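Local coordinates for minor capsid protein (Cafeteriavirus-dependent mavirus, PDB 6G42), which forms a pentameric capsomer built on the jelly-roll fold, the penton that probably occupies the fivefold vertices of the mavirus capsid, at residues H203-S208 / T278-D283; E216-I221 / G232-N237. All coordinates share one frame; numbering follows the deposited sequence. Where two conformers were deposited one is given.

In the fold
Strand 201-207 enters contact 1 along one edge, and the chain then leaves the sheet for a short excursion. Strand 216-217 goes out and strand 231-232 comes back, so that contact 2 (216-221 with 232-237) closes a small loop of ten residues. The returning chain runs on into strand 236-239, which pairs with the other edge of strand 201-207; a probable hydrogen bond, I206 O to L235 N at 2.8 Å, joins the two contacts. Strand 248-264 follows in the facing sheet before strand 272-281 returns to complete contact 1. Contact 2 is thus nested inside the 69-residue loop closed by contact 1, and both contacts reach the second subunit.

Contact 1: residues H203-S208 / T278-D283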
# COMPACT_ATOMS: atom_id res chain seq x y z
N HIS C 203 7.63 -14.18 16.77
CA HIS C 203 6.17 -14.18 16.96
C HIS C 203 5.81 -13.65 18.35
O HIS C 203 6.64 -13.68 19.26
CB HIS C 203 5.62 -15.60 16.82
CG HIS C 203 5.32 -16.01 15.41
ND1 HIS C 203 6.24 -16.65 14.60
CD2 HIS C 203 4.19 -15.91 14.67
CE1 HIS C 203 5.70 -16.91 13.43
NE2 HIS C 203 4.45 -16.47 13.44
N ILE C 204 4.58 -13.15 18.49
CA ILE C 204 3.99 -12.78 19.78
C ILE C 204 2.65 -13.50 19.82
O ILE C 204 1.83 -13.36 18.91
CB ILE C 204 3.75 -11.25 19.92
CG1 ILE C 204 5.09 -10.50 19.92
CG2 ILE C 204 2.97 -10.94 21.19
CD1 ILE C 204 4.97 -9.00 19.79
N VAL C 205 2.44 -14.24 20.91
CA VAL C 205 1.35 -15.20 21.02
C VAL C 205 0.51 -14.86 22.25
O VAL C 205 1.03 -14.35 23.24
CB VAL C 205 1.93 -16.62 21.18
CG1 VAL C 205 0.88 -17.63 21.64
CG2 VAL C 205 2.57 -17.08 19.88
N ILE C 206 -0.79 -15.13 22.16
CA ILE C 206 -1.69 -15.18 23.32
C ILE C 206 -1.95 -16.65 23.64
O ILE C 206 -2.42 -17.40 22.78
CB ILE C 206 -3.04 -14.48 23.03
CG1 ILE C 206 -2.81 -12.99 22.78
CG2 ILE C 206 -4.01 -14.68 24.20
CD1 ILE C 206 -4.04 -12.24 22.30
N GLU C 207 -1.64 -17.05 24.88
CA GLU C 207 -1.88 -18.43 25.38
C GLU C 207 -2.71 -18.46 26.67
O GLU C 207 -2.88 -17.44 27.35
CB GLU C 207 -0.56 -19.20 25.54
CG GLU C 207 0.56 -18.50 26.30
CD GLU C 207 1.88 -19.26 26.26
OE1 GLU C 207 2.19 -19.94 25.25
OE2 GLU C 207 2.65 -19.17 27.24
N SER C 208 -3.22 -19.66 26.98
CA SER C 208 -4.09 -19.89 28.13
C SER C 208 -3.84 -21.27 28.73
O SER C 208 -3.85 -22.27 28.01
CB SER C 208 -5.56 -19.80 27.71
OG SER C 208 -6.42 -20.06 28.81
N THR C 278 2.99 -13.85 25.27
CA THR C 278 4.29 -14.50 25.28
C THR C 278 5.01 -14.20 23.97
O THR C 278 4.40 -14.24 22.90
CB THR C 278 4.13 -16.02 25.40
OG1 THR C 278 3.19 -16.34 26.43
CG2 THR C 278 5.45 -16.66 25.74
N ILE C 279 6.31 -13.94 24.07
CA ILE C 279 7.15 -13.64 22.92
C ILE C 279 7.99 -14.88 22.63
O ILE C 279 8.64 -15.41 23.52
CB ILE C 279 8.10 -12.45 23.21
CG1 ILE C 279 7.32 -11.21 23.66
CG2 ILE C 279 8.93 -12.10 21.98
CD1 ILE C 279 8.16 -10.20 24.40
N TYR C 280 7.96 -15.34 21.37
CA TYR C 280 8.87 -16.39 20.88
C TYR C 280 10.00 -15.78 20.08
O TYR C 280 9.74 -15.02 19.15
CB TYR C 280 8.11 -17.39 20.00
CG TYR C 280 7.32 -18.39 20.80
CD1 TYR C 280 6.09 -18.06 21.36
CD2 TYR C 280 7.82 -19.67 21.04
CE1 TYR C 280 5.37 -18.97 22.11
CE2 TYR C 280 7.11 -20.59 21.79
CZ TYR C 280 5.88 -20.24 22.32
OH TYR C 280 5.18 -21.16 23.07
N ASP C 281 11.24 -16.10 20.43
CA ASP C 281 12.40 -15.71 19.63
C ASP C 281 12.62 -16.70 18.48
O ASP C 281 11.98 -17.75 18.42
CB ASP C 281 13.67 -15.61 20.50
CG ASP C 281 13.68 -14.38 21.42
OD1 ASP C 281 12.65 -13.68 21.53
OD2 ASP C 281 14.73 -14.12 22.04
N TYR C 282 13.53 -16.36 17.56
CA TYR C 282 13.86 -17.24 16.42
C TYR C 282 14.55 -18.55 16.81
O TYR C 282 14.37 -19.55 16.12
CB TYR C 282 14.68 -16.48 15.36
CG TYR C 282 13.80 -15.65 14.46
CD1 TYR C 282 12.96 -16.25 13.53
CD2 TYR C 282 13.78 -14.27 14.56
CE1 TYR C 282 12.14 -15.50 12.72
CE2 TYR C 282 12.95 -13.50 13.75
CZ TYR C 282 12.13 -14.13 12.83
OH TYR C 282 11.31 -13.37 12.03
N ASP C 283 15.31 -18.54 17.91
CA ASP C 283 15.84 -19.79 18.51
C ASP C 283 14.81 -20.61 19.32
O ASP C 283 15.17 -21.56 20.02
CB ASP C 283 17.12 -19.52 19.32
CG ASP C 283 16.90 -18.58 20.50
OD1 ASP C 283 15.78 -18.53 21.06
OD2 ASP C 283 17.86 -17.88 20.87
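H203, I204 and V205 pair with Y280, I279 and T278 in an antiparallel ladder within one sheet of the jelly-roll. The strands approach to 4.8 Å, with 144° between their N-to-C directions. H203 and Y280 form one hydrogen-bonded pair, with Y280 N to H203 O at 3.0 Å and a longer return bond, H203 N to Y280 O, at 3.3 Å. V205 and T278 form the second and more even pair: V205 N reaches T278 O at 2.8 Å, and T278 N reaches V205 O at 2.9 Å. Between them lies the non-hydrogen-bonded pair I204-I279, whose side chains share the opposite face and meet loosely, CG1 to CG1.

The face of V205, T278 and Y280 carries more side-chain detail. CG of Y280 lies anti to its carbonyl carbon (chi1 -79°), and the ring crosses V205 obliquely, CD1 standing 3.9 Å from V205 CG2. Two residues beyond V205 on strand 201-207, E207 has CG between its own backbone N and carbonyl carbon (chi1 49°). Its extended chain crosses T278 at about a right angle, and T278 OG1 donates a weak hydrogen bond to E207 OE2 at 3.0 Å. The other carboxylate oxygen, OE1, comes no closer than 3.9 Å to Y280 OH, and the carboxylate plane stands nearly perpendicular to the ring. K286 of the adjoining strand makes a long, weak ion pair with E207 OE2.

On its other edge strand 201-207 pairs with strand 236-239, while I279 binds H287 of strand 286-288 through the backbone. Both strands of the contact are therefore flanked within the sheet, in the antiparallel pairing of sequence-distant strands that characterises the single jelly-roll of viral capsid proteins.

Contact 2: residues E216-I221 / G232-N237; sequences ELLPSI and GVFLTN
E216 and G232 form a single antiparallel hydrogen-bonded pair, and the tight part of the contact is built round it. E216 N donates to G232 O at 2.7 Å, and G232 N answers to E216 O at 3.1 Å. Beside this pair, the ring of F234 lies with G232 CA at its edge, in plane. The E216 side chain runs extended past CG and crosses F234 at about a right angle, its CD 3.8 Å from F234 CB. The carboxylate is turned almost parallel to the ring, only 9° from its plane, and OE1 stands 4.0 Å from F234 CG in an oblique approach. L218 belongs to the same packed side. With chi2 at 170°, CD1 is the branch that touches, 3.9 Å from G232 N and 4.2 Å from F234 CE1.

The charged end of E216 is buried, but it is satisfied across the subunit boundary: K300 of the second subunit makes a salt bridge to OE2, and N12 of the second subunit donates a hydrogen bond to OE1. These two partners probably stabilise the carboxylate in its ionised form.

The loose side begins after L218, where the two segments part. P219 and S220 lead away from 232-237, both partly exposed, and the chain goes on through I221, which is exposed, into the loop that returns as strand 231-232.

In the opposite direction the two-stranded projection runs on into strand 236-239 at the edge of strand 201-207. F234 packs on V205 of strand 201-207, while L235 and T236 are directed at the facing sheet, L235 on L51 and V53 of strand 49-62 and T236 on K261 of strand 248-264.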
# COMPACT_ATOMS: atom_id res chain seq x y z
N GLU C 216 -2.79 -26.78 19.61
CA GLU C 216 -2.06 -26.92 18.35
C GLU C 216 -1.01 -28.02 18.52
O GLU C 216 -0.52 -28.24 19.63
CB GLU C 216 -1.37 -25.60 17.95
CG GLU C 216 -2.31 -24.41 17.73
CD GLU C 216 -1.67 -23.28 16.91
OE1 GLU C 216 -0.43 -23.20 16.82
OE2 GLU C 216 -2.41 -22.45 16.34
N LEU C 217 -0.68 -28.70 17.43
CA LEU C 217 0.29 -29.81 17.45
C LEU C 217 1.69 -29.27 17.23
O LEU C 217 1.92 -28.55 16.26
CB LEU C 217 -0.05 -30.85 16.37
CG LEU C 217 -1.49 -31.38 16.31
CD1 LEU C 217 -1.60 -32.47 15.26
CD2 LEU C 217 -1.98 -31.89 17.66
N LEU C 218 2.62 -29.65 18.11
CA LEU C 218 4.00 -29.10 18.14
C LEU C 218 5.07 -30.16 17.84
O LEU C 218 4.81 -31.35 17.98
CB LEU C 218 4.28 -28.48 19.52
CG LEU C 218 3.69 -27.09 19.82
CD1 LEU C 218 3.86 -26.75 21.29
CD2 LEU C 218 4.34 -26.01 18.96
N PRO C 219 6.28 -29.72 17.43
CA PRO C 219 7.37 -30.66 17.15
C PRO C 219 8.03 -31.22 18.42
O PRO C 219 7.65 -30.86 19.53
CB PRO C 219 8.35 -29.82 16.34
CG PRO C 219 8.17 -28.44 16.86
CD PRO C 219 6.70 -28.33 17.18
N SER C 220 9.01 -32.10 18.23
CA SER C 220 9.63 -32.85 19.32
C SER C 220 10.51 -32.00 20.23
O SER C 220 11.25 -31.13 19.76
CB SER C 220 10.45 -34.02 18.76
OG SER C 220 10.70 -34.99 19.76
N ILE C 221 10.42 -32.29 21.53
CA ILE C 221 11.19 -31.59 22.56
C ILE C 221 12.63 -32.11 22.54
O ILE C 221 13.58 -31.33 22.57
CB ILE C 221 10.57 -31.79 23.97
CG1 ILE C 221 9.10 -31.32 24.01
CG2 ILE C 221 11.36 -31.03 25.04
CD1 ILE C 221 8.27 -31.95 25.11
N GLY C 232 0.26 -27.63 22.54
CA GLY C 232 0.22 -26.31 23.19
C GLY C 232 -1.01 -25.50 22.82
O GLY C 232 -1.55 -25.63 21.72
N VAL C 233 -1.43 -24.65 23.75
CA VAL C 233 -2.58 -23.76 23.57
C VAL C 233 -2.08 -22.42 23.06
O VAL C 233 -1.33 -21.72 23.75
CB VAL C 233 -3.36 -23.56 24.89
CG1 VAL C 233 -4.52 -22.60 24.69
CG2 VAL C 233 -3.86 -24.90 25.41
N PHE C 234 -2.47 -22.09 21.83
CA PHE C 234 -2.10 -20.86 21.15
C PHE C 234 -3.40 -20.27 20.60
O PHE C 234 -4.05 -20.91 19.77
CB PHE C 234 -1.14 -21.15 19.99
CG PHE C 234 0.26 -21.56 20.40
CD1 PHE C 234 0.49 -22.75 21.07
CD2 PHE C 234 1.35 -20.77 20.06
CE1 PHE C 234 1.78 -23.13 21.43
CE2 PHE C 234 2.65 -21.15 20.41
CZ PHE C 234 2.86 -22.33 21.10
N LEU C 235 -3.78 -19.08 21.05
CA LEU C 235 -5.03 -18.42 20.60
C LEU C 235 -4.87 -17.49 19.39
O LEU C 235 -5.81 -17.31 18.62
CB LEU C 235 -5.68 -17.67 21.76
CG LEU C 235 -6.00 -18.51 23.00
CD1 LEU C 235 -6.85 -17.69 23.96
CD2 LEU C 235 -6.71 -19.81 22.66
N THR C 236 -3.70 -16.87 19.25
CA THR C 236 -3.32 -16.19 18.01
C THR C 236 -1.80 -16.11 17.90
O THR C 236 -1.09 -16.19 18.90
CB THR C 236 -3.98 -14.78 17.87
OG1 THR C 236 -3.80 -14.28 16.54
CG2 THR C 236 -3.40 -13.78 18.88
N ASN C 237 -1.32 -15.99 16.66
CA ASN C 237 0.09 -15.86 16.33
C ASN C 237 0.28 -14.57 15.57
O ASN C 237 -0.06 -14.50 14.38
CB ASN C 237 0.54 -16.98 15.40
CG ASN C 237 0.84 -18.26 16.12
OD1 ASN C 237 0.09 -18.69 16.99
ND2 ASN C 237 1.95 -18.90 15.75